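Local coordinates for odorant binding protein (AGAP010409-PA) (Anopheles gambiae, PDB 3L4A) that probably binds odorants or similar small hydrophobic molecules and carries them in solution, at residues 56-60 against 61-65; 43-46 against 47-51; 13-16 against 17-20. All coordinates share one frame; numbering follows the deposited sequence. Where two conformers were deposited one is given.

Contact 1 (56-60 against 61-65)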
loop_
_atom_site.group_PDB
_atom_site.type_symbol
_atom_site.label_atom_id
_atom_site.label_comp_id
_atom_site.label_asym_id
_atom_site.label_seq_id
_atom_site.Cartn_x
_atom_site.Cartn_y
_atom_site.Cartn_z
ATOM N N TYR A 56 10.740 5.256 5.322
ATOM C CA TYR A 56 9.840 5.956 6.230
ATOM C C TYR A 56 8.496 5.266 6.393
ATOM O O TYR A 56 7.658 5.699 7.192
ATOM C CB TYR A 56 9.681 7.421 5.813
ATOM C CG TYR A 56 11.010 8.136 5.822
ATOM C CD1 TYR A 56 11.693 8.340 7.011
ATOM C CD2 TYR A 56 11.595 8.577 4.644
ATOM C CE1 TYR A 56 12.917 8.978 7.025
ATOM C CE2 TYR A 56 12.816 9.211 4.649
ATOM C CZ TYR A 56 13.470 9.403 5.843
ATOM O OH TYR A 56 14.688 10.035 5.868
ATOM N N GLY A 57 8.299 4.193 5.634
ATOM C CA GLY A 57 7.110 3.368 5.780
ATOM C C GLY A 57 5.875 3.967 5.132
ATOM O O GLY A 57 5.945 4.602 4.083
ATOM N N VAL A 58 4.735 3.797 5.788
ATOM C CA VAL A 58 3.452 4.240 5.254
ATOM C C VAL A 58 3.129 5.682 5.654
ATOM O O VAL A 58 3.164 6.025 6.838
ATOM C CB VAL A 58 2.327 3.319 5.762
ATOM C CG1 VAL A 58 0.960 3.851 5.369
ATOM C CG2 VAL A 58 2.533 1.902 5.250
ATOM N N ASP A 59 2.829 6.538 4.681
ATOM C CA ASP A 59 2.372 7.880 5.019
ATOM C C ASP A 59 0.900 7.776 5.352
ATOM O O ASP A 59 0.055 7.679 4.465
ATOM C CB ASP A 59 2.613 8.890 3.884
ATOM C CG ASP A 59 2.038 10.275 4.193
ATOM O OD1 ASP A 59 1.362 10.440 5.224
ATOM O OD2 ASP A 59 2.232 11.217 3.390
ATOM N N LEU A 60 0.593 7.782 6.648
ATOM C CA LEU A 60 -0.776 7.601 7.093
ATOM C C LEU A 60 -1.725 8.733 6.660
ATOM O O LEU A 60 -2.906 8.499 6.405
ATOM C CB LEU A 60 -0.805 7.365 8.610
ATOM C CG LEU A 60 -0.059 6.084 9.008
ATOM C CD1 LEU A 60 0.073 5.936 10.529
ATOM C CD2 LEU A 60 -0.736 4.873 8.409
ATOM N N GLN A 61 -1.219 9.962 6.584
ATOM C CA GLN A 61 -2.051 11.064 6.105
ATOM C C GLN A 61 -2.381 10.923 4.617
ATOM O O GLN A 61 -3.526 11.128 4.204
ATOM C CB GLN A 61 -1.383 12.415 6.375
ATOM C CG GLN A 61 -2.179 13.584 5.826
ATOM C CD GLN A 61 -3.531 13.751 6.500
ATOM O OE1 GLN A 61 -3.681 13.471 7.695
ATOM N NE2 GLN A 61 -4.519 14.211 5.750
ATOM N N ALA A 62 -1.376 10.552 3.825
ATOM C CA ALA A 62 -1.581 10.311 2.399
ATOM C C ALA A 62 -2.594 9.190 2.160
ATOM O O ALA A 62 -3.461 9.288 1.300
ATOM C CB ALA A 62 -0.264 9.994 1.721
ATOM N N ASN A 63 -2.485 8.118 2.936
ATOM C CA ASN A 63 -3.461 7.038 2.840
ATOM C C ASN A 63 -4.869 7.438 3.296
ATOM O O ASN A 63 -5.867 7.045 2.698
ATOM C CB ASN A 63 -2.948 5.794 3.567
ATOM C CG ASN A 63 -1.929 5.046 2.748
ATOM O OD1 ASN A 63 -2.289 4.231 1.892
ATOM N ND2 ASN A 63 -0.654 5.333 2.970
ATOM N N TRP A 64 -4.948 8.239 4.356
ATOM C CA TRP A 64 -6.225 8.772 4.811
ATOM C C TRP A 64 -6.882 9.530 3.667
ATOM O O TRP A 64 -8.060 9.354 3.388
ATOM C CB TRP A 64 -5.981 9.704 6.002
ATOM C CG TRP A 64 -7.196 10.428 6.517
ATOM C CD1 TRP A 64 -7.510 11.751 6.321
ATOM C CD2 TRP A 64 -8.236 9.891 7.339
ATOM N NE1 TRP A 64 -8.683 12.054 6.957
ATOM C CE2 TRP A 64 -9.154 10.935 7.590
ATOM C CE3 TRP A 64 -8.487 8.628 7.881
ATOM C CZ2 TRP A 64 -10.292 10.754 8.364
ATOM C CZ3 TRP A 64 -9.623 8.448 8.648
ATOM C CH2 TRP A 64 -10.515 9.508 8.881
ATOM N N GLU A 65 -6.098 10.354 2.988
ATOM C CA GLU A 65 -6.624 11.124 1.869
ATOM C C GLU A 65 -6.998 10.223 0.691
ATOM O O GLU A 65 -7.945 10.511 -0.038
ATOM C CB GLU A 65 -5.620 12.200 1.458
ATOM C CG GLU A 65 -5.463 13.286 2.509
ATOM C CD GLU A 65 -4.345 14.271 2.193
ATOM O OE1 GLU A 65 -3.887 14.320 1.032
ATOM O OE2 GLU A 65 -3.926 15.006 3.111
#
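Asp59 lays its carboxylate over the methyl of Ala62, with OD2 3.2 Å from Ala62 CB, and is the N-cap of helix 60-66, where the short strand 57-58 gives way to the helix. Its CG lies anti to the backbone N (chi1 176°), which turns the acid onto the first turn: OD1 takes the N-H of Ala62 at 3.1 Å in a nearly straight bond, met from above the carboxylate plane. An acid suits this site, since the first amides of a helix have no carbonyl of a preceding turn to bond to and the positive end of the helix dipole should favour a negative charge. OD1 also accepts from Leu133 N, while Ala62, with nothing beyond CB, lets the carboxylate settle close to the backbone.

The backbone oxygen of Asp59 is gripped twice by Asn63. The backbone N donates in the carbonyl plane at 3.0 Å, and ND2 comes from above that plane at 2.9 Å. Asparagine is apt because its OD1 can meanwhile accept from Tyr111 OH. The side chains of Val58 and Asn63 cross at about a right angle, Val58 CG1 reaching 3.2 Å from Asn63 ND2, and Val58 also packs on Leu85 and Ala103. On the more exposed flank, Gln61 bends at chi2 and directs NE2 to Glu65 OE2, one helical turn on; this 2.8 Å bond lies in the Gln61 amide plane and meets the carboxylate on its anti side.

Contact 2 (43-46 against 47-51)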
loop_
_atom_site.group_PDB
_atom_site.type_symbol
_atom_site.label_atom_id
_atom_site.label_comp_id
_atom_site.label_asym_id
_atom_site.label_seq_id
_atom_site.Cartn_x
_atom_site.Cartn_y
_atom_site.Cartn_z
ATOM N N ARG A 43 4.447 -2.519 -3.749
ATOM C CA ARG A 43 5.516 -1.575 -3.434
ATOM C C ARG A 43 5.579 -0.455 -4.477
ATOM O O ARG A 43 5.656 0.720 -4.135
ATOM C CB ARG A 43 6.865 -2.277 -3.350
ATOM C CG ARG A 43 8.036 -1.320 -3.190
ATOM C CD ARG A 43 9.319 -2.075 -2.931
ATOM N NE ARG A 43 10.475 -1.183 -2.863
ATOM C CZ ARG A 43 11.203 -0.832 -3.918
ATOM N NH1 ARG A 43 10.908 -1.311 -5.122
ATOM N NH2 ARG A 43 12.235 -0.015 -3.767
ATOM N N CYS A 44 5.557 -0.824 -5.752
ATOM C CA CYS A 44 5.663 0.148 -6.830
ATOM C C CYS A 44 4.534 1.171 -6.775
ATOM O O CYS A 44 4.767 2.370 -6.892
ATOM C CB CYS A 44 5.668 -0.575 -8.180
ATOM S SG CYS A 44 5.853 0.525 -9.601
ATOM N N ILE A 45 3.301 0.698 -6.609
ATOM C CA ILE A 45 2.151 1.603 -6.560
ATOM C C ILE A 45 2.272 2.544 -5.360
ATOM O O ILE A 45 2.013 3.749 -5.456
ATOM C CB ILE A 45 0.821 0.828 -6.467
ATOM C CG1 ILE A 45 0.595 -0.023 -7.723
ATOM C CG2 ILE A 45 -0.336 1.791 -6.224
ATOM C CD1 ILE A 45 0.590 0.745 -9.001
ATOM N N GLY A 46 2.684 1.999 -4.224
ATOM C CA GLY A 46 2.840 2.802 -3.028
ATOM C C GLY A 46 3.895 3.875 -3.208
ATOM O O GLY A 46 3.704 5.021 -2.795
ATOM N N LEU A 47 5.019 3.513 -3.818
ATOM C CA LEU A 47 6.071 4.493 -4.083
ATOM C C LEU A 47 5.612 5.573 -5.056
ATOM O O LEU A 47 5.836 6.759 -4.815
ATOM C CB LEU A 47 7.324 3.805 -4.627
ATOM C CG LEU A 47 8.056 2.884 -3.653
ATOM C CD1 LEU A 47 9.175 2.144 -4.370
ATOM C CD2 LEU A 47 8.607 3.685 -2.466
ATOM N N GLU A 48 4.969 5.160 -6.146
ATOM C CA GLU A 48 4.562 6.088 -7.205
ATOM C C GLU A 48 3.512 7.080 -6.734
ATOM O O GLU A 48 3.528 8.247 -7.133
ATOM C CB GLU A 48 4.028 5.319 -8.411
ATOM C CG GLU A 48 5.108 4.703 -9.259
ATOM C CD GLU A 48 5.999 5.752 -9.888
ATOM O OE1 GLU A 48 5.478 6.817 -10.289
ATOM O OE2 GLU A 48 7.218 5.512 -9.971
ATOM N N LEU A 49 2.596 6.615 -5.891
ATOM C CA LEU A 49 1.541 7.471 -5.355
ATOM C C LEU A 49 1.972 8.191 -4.079
ATOM O O LEU A 49 1.180 8.910 -3.476
ATOM C CB LEU A 49 0.266 6.661 -5.099
ATOM C CG LEU A 49 -0.378 6.029 -6.338
ATOM C CD1 LEU A 49 -1.596 5.203 -5.972
ATOM C CD2 LEU A 49 -0.756 7.125 -7.312
ATOM N N ASN A 50 3.228 7.996 -3.688
ATOM C CA ASN A 50 3.802 8.530 -2.450
ATOM C C ASN A 50 2.977 8.208 -1.214
ATOM O O ASN A 50 2.840 9.011 -0.290
ATOM C CB ASN A 50 4.139 10.019 -2.538
ATOM C CG ASN A 50 5.352 10.372 -1.706
ATOM O OD1 ASN A 50 6.090 9.480 -1.274
ATOM N ND2 ASN A 50 5.575 11.661 -1.476
ATOM N N LEU A 51 2.457 6.986 -1.205
ATOM C CA LEU A 51 1.735 6.428 -0.063
ATOM C C LEU A 51 2.684 5.667 0.846
ATOM O O LEU A 51 2.313 5.279 1.955
ATOM C CB LEU A 51 0.682 5.438 -0.553
ATOM C CG LEU A 51 -0.407 5.982 -1.461
ATOM C CD1 LEU A 51 -1.240 4.848 -2.037
ATOM C CD2 LEU A 51 -1.285 6.957 -0.686
#
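With its chain extended from CG to NE and CG anti to the backbone N (chi1 173°), Arg43 reaches along the helix surface toward Leu47, whose own CG stands anti to its carbonyl carbon. The two side chains cross obliquely, and Leu47 CD1 rests over the centre of one guanidinium face, 3.6 Å from Arg43 CZ. With the methyl over its face, the guanidinium keeps its N-H groups directed outward in its plane, and NH2 makes a salt bridge with Asp54. Leucine supplies a branch long enough to reach that face, while the Arg43 side chain also touches Leu96 and Ala100 of helix 96-105.

Two residues further along, Ile45 and Leu49 lie side by side and point the same way, with CG2 of Ile45 3.6 Å from Leu49 CD1. Here helix 36-48 ends in a Schellman motif. Asn50 takes the left-handed backbone conformation (phi 52°), which asparagine tolerates better than most residues other than glycine, and the chain folds back so that Leu51 N donates to Gly46 O at 2.8 Å. Asn50 N makes the second closing bond, to Leu47 O at 3.1 Å. Leu51 turns its CB toward the helix, 3.8 Å from Gly46 O, and is buried against Phe104, Ala62 and Asn66. Cys44 is tied by a disulfide to Cys11 of helix 5-14, and its SG lies 4.3 Å from Glu48 CG.

Contact 3 (13-16 against 17-20)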
loop_
_atom_site.group_PDB
_atom_site.type_symbol
_atom_site.label_atom_id
_atom_site.label_comp_id
_atom_site.label_asym_id
_atom_site.label_seq_id
_atom_site.Cartn_x
_atom_site.Cartn_y
_atom_site.Cartn_z
ATOM N N ASN A 13 4.944 -2.512 -15.834
ATOM C CA ASN A 13 6.158 -2.570 -16.629
ATOM C C ASN A 13 7.431 -2.532 -15.802
ATOM O O ASN A 13 8.422 -3.169 -16.157
ATOM C CB ASN A 13 6.151 -1.472 -17.689
ATOM C CG ASN A 13 5.243 -1.818 -18.836
ATOM O OD1 ASN A 13 5.201 -2.974 -19.266
ATOM N ND2 ASN A 13 4.494 -0.839 -19.328
ATOM N N ALA A 14 7.397 -1.801 -14.693
ATOM C CA ALA A 14 8.567 -1.652 -13.839
ATOM C C ALA A 14 8.876 -2.935 -13.083
ATOM O O ALA A 14 10.026 -3.195 -12.734
ATOM C CB ALA A 14 8.351 -0.509 -12.864
ATOM N N VAL A 15 7.843 -3.731 -12.826
ATOM C CA VAL A 15 7.978 -4.913 -11.991
ATOM C C VAL A 15 8.015 -6.184 -12.846
ATOM O O VAL A 15 7.097 -6.449 -13.623
ATOM C CB VAL A 15 6.832 -4.979 -10.963
ATOM C CG1 VAL A 15 6.877 -6.288 -10.196
ATOM C CG2 VAL A 15 6.889 -3.781 -10.010
ATOM N N GLN A 16 9.089 -6.956 -12.700
ATOM C CA GLN A 16 9.250 -8.195 -13.446
ATOM C C GLN A 16 8.073 -9.124 -13.175
ATOM O O GLN A 16 7.740 -9.386 -12.023
ATOM C CB GLN A 16 10.551 -8.888 -13.046
ATOM C CG GLN A 16 10.924 -10.069 -13.930
ATOM C CD GLN A 16 11.421 -9.639 -15.299
ATOM O OE1 GLN A 16 11.379 -8.457 -15.647
ATOM N NE2 GLN A 16 11.895 -10.599 -16.085
ATOM N N GLY A 17 7.424 -9.593 -14.233
ATOM C CA GLY A 17 6.313 -10.523 -14.095
ATOM C C GLY A 17 4.946 -9.869 -13.970
ATOM O O GLY A 17 3.918 -10.515 -14.132
ATOM N N ALA A 18 4.928 -8.562 -13.694
ATOM C CA ALA A 18 3.670 -7.890 -13.386
ATOM C C ALA A 18 2.840 -7.462 -14.597
ATOM O O ALA A 18 1.685 -7.064 -14.440
ATOM C CB ALA A 18 3.921 -6.685 -12.466
ATOM N N ALA A 19 3.424 -7.539 -15.794
ATOM C CA ALA A 19 2.696 -7.243 -17.025
ATOM C C ALA A 19 1.998 -8.519 -17.468
ATOM O O ALA A 19 2.222 -9.025 -18.569
ATOM C CB ALA A 19 3.650 -6.738 -18.105
ATOM N N ASN A 20 1.158 -9.029 -16.579
ATOM C CA ASN A 20 0.544 -10.339 -16.700
ATOM C C ASN A 20 -0.956 -10.123 -16.703
ATOM O O ASN A 20 -1.484 -9.471 -15.807
ATOM C CB ASN A 20 0.976 -11.213 -15.514
ATOM C CG ASN A 20 0.288 -12.559 -15.488
ATOM O OD1 ASN A 20 -0.707 -12.745 -14.793
ATOM N ND2 ASN A 20 0.831 -13.520 -16.230
#
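Val15 O accepts from Ala18 N at 3.0 Å and closes a type II beta turn over Val15 to Ala18, just where helix 5-14 has ended. The donor stands above the carbonyl plane of Val15 rather than on a lone pair, yet the N-H points well at the oxygen (161°). Gly17 holds the third position of the turn with phi 90°, where a CB would clash with Gln16 O, so the lack of a side chain suits it to the place.

Across the turn the side chains of its two end residues meet. Val15 CB lies 3.7 Å from Ala18 CB, and CG1, placed beside the carbonyl carbon by a chi1 of 174°, touches the same methyl. The small alanine fits between the ends that the turn brings together, with its CB also 3.4 Å from Val15 O. Gln16, at the exposed corner, bends at chi2. Farther on, Ala19 centres an inverse gamma turn, closed by a weak bond from Asn20 N to Ala18 O; Ala19 CB comes only loosely near Asn13 OD1, at 4.2 Å.

The turn lies in the loop that links helix 5-14 to helix 21-28, which Asn20 opens as N-cap, its OD1 accepting from Leu23 N. The apolar side of the turn faces helix 36-48: Val15 packs on Cys40 and Cys44, and Ala18 on Val37 and Phe41.

How the contacts relate
Along the chain contact 3 comes first, then contact 2, then contact 1, and helix 36-48 with the turn at its end lies between the other two. Contacts 1 and 2 have centres about 10 Å apart and touch through Leu51, whose O lies 3.0 Å from Asp59 N and 3.1 Å from Asn63 ND2, both probable hydrogen bonds; the end of one helix is thus tied to the start of the next. Contact 3 reaches contact 2 by packing, Val15 CG2 lying 3.9 Å from Cys44 CB beside the Cys11-Cys44 disulfide, with centres about 15 Å apart. Contacts 1 and 3 do not touch: their centres are about 25 Å apart, on opposite sides of the chain's centre.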